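Local atomic coordinates of acetyltransferase, GNAT family (Listeria monocytogenes str. 4b, PDB entry 2OH1), a protein that probably transfers an acetyl group from acetyl-coenzyme A to an acceptor, as expected of a GNAT-family acetyltransferase. Residues E59-L64 against A80-K85; Y104-I109 against Q123-A128; K26-M31 against F53-I58. All coordinates share one frame; numbering follows the deposited sequence. Where two conformers were deposited one is given.

Contact 1: residues E59-L64 against A80-K85; sequences EQRIEL and AMIIRK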
# COMPACT_ATOMS: atom_id res chain seq x y z
N GLU A 59 7.39 14.56 1.03
CA GLU A 59 8.29 14.88 2.17
C GLU A 59 7.58 14.58 3.48
O GLU A 59 8.21 14.06 4.43
CB GLU A 59 8.82 16.30 2.08
CG GLU A 59 9.71 16.47 0.86
CD GLU A 59 10.40 17.82 0.74
OE1 GLU A 59 10.94 18.31 1.76
OE2 GLU A 59 10.44 18.37 -0.40
N GLN A 60 6.30 14.88 3.57
CA GLN A 60 5.59 14.62 4.80
C GLN A 60 5.28 13.13 4.95
O GLN A 60 5.30 12.59 6.06
CB GLN A 60 4.31 15.46 4.88
CG GLN A 60 3.58 15.35 6.19
CD GLN A 60 4.28 16.12 7.31
OE1 GLN A 60 5.28 16.83 7.10
NE2 GLN A 60 3.76 15.98 8.53
N ARG A 61 5.05 12.44 3.85
CA ARG A 61 4.98 10.95 3.93
C ARG A 61 6.27 10.35 4.54
O ARG A 61 6.23 9.53 5.45
CB ARG A 61 4.74 10.29 2.59
CG ARG A 61 3.47 10.68 1.92
CD ARG A 61 2.23 9.94 2.46
NE ARG A 61 1.74 10.53 3.65
CZ ARG A 61 1.13 11.70 3.75
NH1 ARG A 61 0.87 12.44 2.66
NH2 ARG A 61 0.73 12.13 4.94
N ILE A 62 7.42 10.82 4.07
CA ILE A 62 8.72 10.39 4.62
C ILE A 62 8.88 10.78 6.09
O ILE A 62 9.22 9.93 6.94
CB ILE A 62 9.87 10.91 3.70
CG1 ILE A 62 9.88 10.24 2.37
CG2 ILE A 62 11.23 10.73 4.40
CD1 ILE A 62 10.79 10.92 1.38
N GLU A 63 8.56 12.01 6.44
CA GLU A 63 8.67 12.46 7.79
C GLU A 63 7.85 11.66 8.77
O GLU A 63 8.27 11.40 9.91
CB GLU A 63 8.23 13.88 7.88
CG GLU A 63 8.41 14.46 9.25
CD GLU A 63 8.96 15.82 9.15
OE1 GLU A 63 10.17 15.93 8.84
OE2 GLU A 63 8.17 16.77 9.35
N LEU A 64 6.66 11.28 8.35
CA LEU A 64 5.75 10.57 9.21
C LEU A 64 5.95 9.06 9.22
O LEU A 64 5.24 8.32 9.95
CB LEU A 64 4.33 10.84 8.75
CG LEU A 64 3.84 12.29 8.90
CD1 LEU A 64 2.49 12.48 8.19
CD2 LEU A 64 3.79 12.68 10.39
N ALA A 80 7.77 -0.29 -3.16
CA ALA A 80 7.53 0.76 -2.18
C ALA A 80 6.07 0.76 -1.83
O ALA A 80 5.23 0.56 -2.71
CB ALA A 80 7.99 2.13 -2.71
N MSE A 81 5.79 1.06 -0.58
CA MSE A 81 4.46 1.07 -0.06
C MSE A 81 4.18 2.37 0.67
O MSE A 81 4.98 2.78 1.52
CB MSE A 81 4.31 -0.08 0.87
CG MSE A 81 2.97 -0.18 1.53
SE MSE A 81 2.62 -1.81 2.51
CE MSE A 81 4.00 -1.62 3.76
N ILE A 82 3.04 2.97 0.34
CA ILE A 82 2.51 4.17 0.95
C ILE A 82 1.42 3.76 1.89
O ILE A 82 0.39 3.13 1.56
CB ILE A 82 2.01 5.20 -0.10
CG1 ILE A 82 3.10 5.47 -1.17
CG2 ILE A 82 1.59 6.48 0.64
CD1 ILE A 82 4.55 5.74 -0.66
N ILE A 83 1.62 4.13 3.12
CA ILE A 83 0.50 4.01 4.01
C ILE A 83 0.06 5.34 4.62
O ILE A 83 0.72 6.39 4.47
CB ILE A 83 0.80 3.08 5.09
CG1 ILE A 83 1.68 3.75 6.14
CG2 ILE A 83 1.44 1.81 4.57
CD1 ILE A 83 1.93 2.72 7.29
N ARG A 84 -1.04 5.29 5.32
CA ARG A 84 -1.40 6.40 6.14
C ARG A 84 -1.57 5.81 7.54
O ARG A 84 -2.30 4.81 7.70
CB ARG A 84 -2.68 7.04 5.70
CG ARG A 84 -2.57 7.76 4.38
CD ARG A 84 -1.34 8.75 4.35
NE ARG A 84 -1.62 9.80 3.36
CZ ARG A 84 -2.37 10.86 3.58
NH1 ARG A 84 -2.91 11.11 4.77
NH2 ARG A 84 -2.60 11.70 2.59
N LYS A 85 -0.87 6.35 8.53
CA LYS A 85 -0.97 5.84 9.91
C LYS A 85 -2.16 6.38 10.70
O LYS A 85 -2.43 5.92 11.79
CB LYS A 85 0.34 6.09 10.63
CG LYS A 85 1.47 5.24 10.14
CD LYS A 85 2.58 5.50 11.11
CE LYS A 85 3.91 5.29 10.60
NZ LYS A 85 4.80 5.80 11.70
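Strand 80-84 crosses helix 59-63 at nearly a right angle (81°) and meets it mainly through the helix's Arg-61. The first touch comes at Ile-82, whose CA is nearest that of Arg-61 and whose methyl CG2 lies 4.0 Å from Arg-61 CD. Ile-83 turns its side chain from the helix toward Leu-106 of the next strand. At Arg-84 the two guanidinium groups stack almost parallel, planes 10° apart and centres 3.6 Å apart, with Arg-84 NE over the middle of the Arg-61 group. Bends at chi2 and chi3 fold Arg-61 back to this position, while Arg-84 bends at chi2 (-50°) to bring its own plane across. Two like charges this close probably depend on nearby acids: Arg-61 forms salt bridges with Glu-66 through NE and with Asp-54 through NH1. Last comes Lys-85, extended beyond CG, whose NZ gives a hydrogen bond of 3.1 Å to Leu-64 O, lying in the carbonyl plane; the backbone N of Lys-85 is hydrogen-bonded to Glu-66, so that one acid serves both segments. The whole is an arginine-arginine stack in which Arg-61 is held by two carboxylates, where a short helix packs against the central beta-sheet of a GNAT fold.

Contact 2: residues Y104-I109 against Q123-A128; sequences YYLHRI and QMIYFA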
# COMPACT_ATOMS: atom_id res chain seq x y z
N TYR A 104 -4.34 1.67 10.24
CA TYR A 104 -3.50 2.09 9.15
C TYR A 104 -4.22 1.82 7.84
O TYR A 104 -4.96 0.82 7.71
CB TYR A 104 -2.23 1.29 9.13
CG TYR A 104 -1.28 1.52 10.31
CD1 TYR A 104 -1.46 2.57 11.23
CD2 TYR A 104 -0.16 0.68 10.46
CE1 TYR A 104 -0.52 2.80 12.25
CE2 TYR A 104 0.73 0.89 11.50
CZ TYR A 104 0.55 1.93 12.36
OH TYR A 104 1.43 2.12 13.40
N TYR A 105 -4.04 2.72 6.88
CA TYR A 105 -4.70 2.67 5.60
C TYR A 105 -3.62 2.51 4.53
O TYR A 105 -2.70 3.29 4.45
CB TYR A 105 -5.55 3.93 5.34
CG TYR A 105 -6.69 4.02 6.31
CD1 TYR A 105 -6.48 4.48 7.59
CD2 TYR A 105 -7.95 3.53 6.00
CE1 TYR A 105 -7.52 4.49 8.55
CE2 TYR A 105 -9.00 3.56 6.92
CZ TYR A 105 -8.80 4.03 8.18
OH TYR A 105 -9.83 4.03 9.11
N LEU A 106 -3.69 1.43 3.76
CA LEU A 106 -2.70 1.20 2.73
C LEU A 106 -3.14 1.88 1.46
O LEU A 106 -4.06 1.35 0.79
CB LEU A 106 -2.51 -0.32 2.49
CG LEU A 106 -2.16 -1.18 3.70
CD1 LEU A 106 -1.77 -2.62 3.29
CD2 LEU A 106 -1.08 -0.54 4.55
N HIS A 107 -2.44 2.96 1.05
CA HIS A 107 -2.77 3.74 -0.12
C HIS A 107 -2.19 3.28 -1.42
O HIS A 107 -2.87 3.36 -2.45
CB HIS A 107 -2.41 5.16 0.11
CG HIS A 107 -3.37 5.87 1.01
ND1 HIS A 107 -3.66 7.20 0.86
CD2 HIS A 107 -4.11 5.43 2.07
CE1 HIS A 107 -4.57 7.54 1.76
NE2 HIS A 107 -4.86 6.50 2.50
N ARG A 108 -0.92 2.91 -1.46
CA ARG A 108 -0.30 2.47 -2.70
C ARG A 108 0.75 1.41 -2.44
O ARG A 108 1.61 1.55 -1.55
CB ARG A 108 0.33 3.65 -3.40
CG ARG A 108 0.70 3.52 -4.81
CD ARG A 108 -0.46 3.15 -5.71
NE ARG A 108 -1.34 4.24 -6.12
CZ ARG A 108 -2.22 4.10 -7.12
NH1 ARG A 108 -2.28 2.93 -7.73
NH2 ARG A 108 -3.03 5.09 -7.54
N ILE A 109 0.63 0.33 -3.21
CA ILE A 109 1.68 -0.63 -3.43
C ILE A 109 2.27 -0.36 -4.81
O ILE A 109 1.54 -0.20 -5.83
CB ILE A 109 1.17 -2.07 -3.42
CG1 ILE A 109 0.90 -2.55 -1.99
CG2 ILE A 109 2.18 -2.96 -4.15
CD1 ILE A 109 -0.37 -1.99 -1.35
N GLN A 123 3.95 -9.75 1.02
CA GLN A 123 4.94 -9.54 2.05
C GLN A 123 5.04 -8.07 2.43
O GLN A 123 5.38 -7.75 3.58
CB GLN A 123 6.32 -10.06 1.64
CG GLN A 123 6.36 -11.52 1.22
CD GLN A 123 5.67 -12.44 2.21
OE1 GLN A 123 5.87 -12.31 3.41
NE2 GLN A 123 4.84 -13.35 1.71
N MSE A 124 4.82 -7.16 1.47
CA MSE A 124 4.78 -5.73 1.78
C MSE A 124 3.64 -5.43 2.76
O MSE A 124 3.81 -4.78 3.79
CB MSE A 124 4.66 -4.91 0.51
CG MSE A 124 5.87 -5.11 -0.33
SE MSE A 124 5.82 -4.52 -2.16
CE MSE A 124 5.61 -2.81 -1.67
N ILE A 125 2.45 -5.97 2.47
CA ILE A 125 1.31 -5.78 3.37
C ILE A 125 1.60 -6.46 4.73
O ILE A 125 1.29 -5.88 5.77
CB ILE A 125 0.07 -6.36 2.73
CG1 ILE A 125 -0.29 -5.54 1.49
CG2 ILE A 125 -1.14 -6.42 3.77
CD1 ILE A 125 -1.38 -6.14 0.67
N TYR A 126 2.17 -7.65 4.75
CA TYR A 126 2.54 -8.33 5.98
C TYR A 126 3.44 -7.47 6.87
O TYR A 126 3.34 -7.47 8.12
CB TYR A 126 3.23 -9.64 5.66
CG TYR A 126 3.57 -10.45 6.89
CD1 TYR A 126 2.57 -10.94 7.73
CD2 TYR A 126 4.91 -10.70 7.24
CE1 TYR A 126 2.88 -11.69 8.86
CE2 TYR A 126 5.23 -11.45 8.37
CZ TYR A 126 4.21 -11.93 9.18
OH TYR A 126 4.52 -12.66 10.32
N PHE A 127 4.36 -6.73 6.25
CA PHE A 127 5.19 -5.81 7.00
C PHE A 127 4.33 -4.71 7.72
O PHE A 127 4.57 -4.38 8.87
CB PHE A 127 6.28 -5.21 6.09
CG PHE A 127 7.10 -4.19 6.73
CD1 PHE A 127 8.15 -4.55 7.56
CD2 PHE A 127 6.78 -2.85 6.59
CE1 PHE A 127 8.91 -3.56 8.19
CE2 PHE A 127 7.54 -1.87 7.19
CZ PHE A 127 8.59 -2.21 8.00
N ALA A 128 3.33 -4.19 7.01
CA ALA A 128 2.41 -3.19 7.58
C ALA A 128 1.66 -3.83 8.78
O ALA A 128 1.43 -3.14 9.80
CB ALA A 128 1.43 -2.64 6.51
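A beta-alpha-beta unit of the GNAT fold, made of strand 103-111, helix 120-134 and strand 139-145, supplies both sides of this contact: its first strand and the helix that follows. The short axes run roughly antiparallel, 149° apart, and approach to 10.5 Å, a distance bridged by aliphatic groups. Leu-106 stands in the middle with CG anti to its carbonyl carbon (chi1 -55°), and its two methyls divide between successive turns of the helix. CD1 reaches Ile-125 at 3.7 Å from CG1, with that residue's CG2 close by, so the methyl sits against the fork of the isoleucine; CD2 meets Ala-128 CB at 3.8 Å. Farther along the strand, beyond a classic beta bulge that sets His-107 and Arg-108 opposite Ile-82, Ile-109 CG2 lies 4.2 Å from the methyl CE of selenomethionine Met-124. Ile-109 also adjoins a bound, unidentified molecule, probably from the crystallisation liquor. Tyr-104 points the edge of its ring at Ala-128 O, with CD2 4.2 Å away. Met-124 and Ala-128 also touch Met-81 on the neighbouring strand. With side chain meeting side chain through apolar groups and no hydrogen bond between the two segments, dispersion, hydrocarbon burial and shape set their fit.

Contact 3: residues K26-M31 against F53-I58; sequences KINDLM and FDVHNI
Asp-54 OD1 receives two hydrogen bonds, both from Asn-57. The better one comes from the amide ND2 at 2.9 Å, with an N-H...O angle of 150°, close to the amide plane and on the syn lone pair of OD1; the other, from Asn-57 N, is weak. OD2 is held by Arg-61. Asp-54 is also the centre of an inverse gamma turn, closed by Val-55 N on Phe-53 O at 2.7 Å. This turn belongs to the loop between helices 46-51 and 58-63 of the GNAT fold; Asn-57 sits at the N-cap position of the second helix, but its side chain makes no capping bond and is used on Asp-54 instead. Helix 24-40 reaches the loop and the start of helix 58-63 chiefly through selenomethionine Met-31, its chain extended beyond CG and sliding antiparallel past Val-55. Its SE lies 3.5 Å from Val-55 CG1, and its methyl CE ends 4.0 Å from Ile-58 CD1. That same CD1 also touches Ile-27 CG2, at 3.9 Å. The Phe-53 ring turns one face to Met-31 O. One turn back along the helix, Asn-28, CG anti to its backbone N (chi1 -168°), sets OD1 against Val-55 CG1 at 3.4 Å, while one water donates to both Asn-28 OD1 and Val-55 O.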
# COMPACT_ATOMS: atom_id res chain seq x y z
N LYS A 26 14.30 9.20 -5.86
CA LYS A 26 14.06 7.88 -6.34
C LYS A 26 12.60 7.41 -6.23
O LYS A 26 12.08 6.73 -7.12
CB LYS A 26 14.92 6.93 -5.55
CG LYS A 26 14.88 5.52 -6.04
CD LYS A 26 16.23 4.79 -5.78
CE LYS A 26 16.35 3.41 -6.50
NZ LYS A 26 17.43 2.52 -5.86
N ILE A 27 11.93 7.74 -5.12
CA ILE A 27 10.51 7.49 -4.99
C ILE A 27 9.71 8.27 -6.03
O ILE A 27 8.78 7.72 -6.62
CB ILE A 27 10.00 7.85 -3.58
CG1 ILE A 27 10.76 6.99 -2.55
CG2 ILE A 27 8.47 7.68 -3.53
CD1 ILE A 27 10.71 7.51 -1.10
N ASN A 28 10.07 9.53 -6.24
CA ASN A 28 9.43 10.42 -7.21
C ASN A 28 9.54 9.86 -8.64
O ASN A 28 8.58 10.02 -9.45
CB ASN A 28 10.03 11.84 -7.11
CG ASN A 28 9.24 12.91 -7.88
OD1 ASN A 28 8.05 13.18 -7.60
ND2 ASN A 28 9.90 13.56 -8.84
N ASP A 29 10.66 9.17 -8.94
CA ASP A 29 10.91 8.55 -10.25
C ASP A 29 10.09 7.31 -10.37
O ASP A 29 9.44 7.06 -11.40
CB ASP A 29 12.36 8.21 -10.48
CG ASP A 29 13.19 9.38 -10.94
OD1 ASP A 29 12.65 10.47 -11.32
OD2 ASP A 29 14.43 9.22 -10.87
N LEU A 30 10.03 6.55 -9.29
CA LEU A 30 9.21 5.37 -9.21
C LEU A 30 7.67 5.65 -9.41
O LEU A 30 6.96 4.89 -10.10
CB LEU A 30 9.43 4.64 -7.93
CG LEU A 30 8.65 3.36 -7.71
CD1 LEU A 30 8.80 2.31 -8.86
CD2 LEU A 30 8.86 2.61 -6.35
N MSE A 31 7.20 6.73 -8.80
CA MSE A 31 5.81 7.18 -8.94
C MSE A 31 5.53 7.50 -10.40
O MSE A 31 4.60 6.95 -10.97
CB MSE A 31 5.50 8.39 -8.05
CG MSE A 31 5.64 8.05 -6.58
SE MSE A 31 5.12 9.46 -5.40
CE MSE A 31 4.56 8.39 -3.87
N PHE A 53 -0.74 9.41 -7.36
CA PHE A 53 0.42 9.04 -6.60
C PHE A 53 0.92 10.22 -5.87
O PHE A 53 0.98 11.31 -6.43
CB PHE A 53 1.53 8.56 -7.52
CG PHE A 53 1.25 7.21 -8.13
CD1 PHE A 53 0.31 7.12 -9.15
CD2 PHE A 53 1.87 6.05 -7.72
CE1 PHE A 53 -0.02 5.92 -9.71
CE2 PHE A 53 1.52 4.83 -8.26
CZ PHE A 53 0.60 4.76 -9.29
N ASP A 54 1.27 10.07 -4.59
CA ASP A 54 1.54 11.24 -3.73
C ASP A 54 2.86 11.94 -3.89
O ASP A 54 3.68 12.03 -3.00
CB ASP A 54 1.28 10.88 -2.27
CG ASP A 54 1.02 12.09 -1.38
OD1 ASP A 54 0.93 13.23 -1.90
OD2 ASP A 54 0.89 11.86 -0.15
N VAL A 55 3.03 12.53 -5.07
CA VAL A 55 4.20 13.36 -5.36
C VAL A 55 4.18 14.70 -4.64
O VAL A 55 5.23 15.27 -4.30
CB VAL A 55 4.39 13.58 -6.89
CG1 VAL A 55 4.76 12.20 -7.57
CG2 VAL A 55 3.20 14.33 -7.56
N HIS A 56 3.02 15.23 -4.35
CA HIS A 56 2.91 16.59 -3.82
C HIS A 56 3.26 16.67 -2.33
O HIS A 56 3.62 17.74 -1.87
CB HIS A 56 1.54 17.16 -4.09
CG HIS A 56 1.29 17.33 -5.55
ND1 HIS A 56 1.90 18.33 -6.28
CD2 HIS A 56 0.60 16.58 -6.44
CE1 HIS A 56 1.52 18.24 -7.54
NE2 HIS A 56 0.73 17.18 -7.67
N ASN A 57 3.10 15.55 -1.61
CA ASN A 57 3.31 15.53 -0.17
C ASN A 57 4.31 14.46 0.24
O ASN A 57 4.32 14.02 1.41
CB ASN A 57 1.97 15.21 0.51
CG ASN A 57 0.90 16.19 0.10
OD1 ASN A 57 0.96 17.37 0.51
ND2 ASN A 57 -0.03 15.75 -0.77
N ILE A 58 5.18 14.08 -0.69
CA ILE A 58 6.12 13.01 -0.39
C ILE A 58 7.02 13.30 0.81
O ILE A 58 7.34 12.38 1.60
CB ILE A 58 6.94 12.65 -1.64
CG1 ILE A 58 7.71 11.34 -1.42
CG2 ILE A 58 7.74 13.84 -2.09
CD1 ILE A 58 6.85 10.11 -1.02
O HOH W 1 7.64 15.02 -5.60

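In the fold
In chain order the three run contact 3, contact 1, contact 2, with no overlap. Contacts 1 and 2 have centres about 11 Å apart and share the central sheet, where strands 77-84 and 103-111 are antiparallel neighbours; the pairs Arg-84 N to Tyr-105 O and Ile-82 N to Arg-108 O are probable hydrogen bonds. Contact 3, centred about 10 Å from contact 1, is tied to it by the Arg-61 to Asp-54 pair. Although about 17 Å separates the centres of contacts 2 and 3, Arg-108 still reaches Phe-53 in a cation-pi contact. Together the contacts gather helices 24-40, 58-63 and 120-134, directly or through residues 53-57, on the central sheet of the GNAT domain.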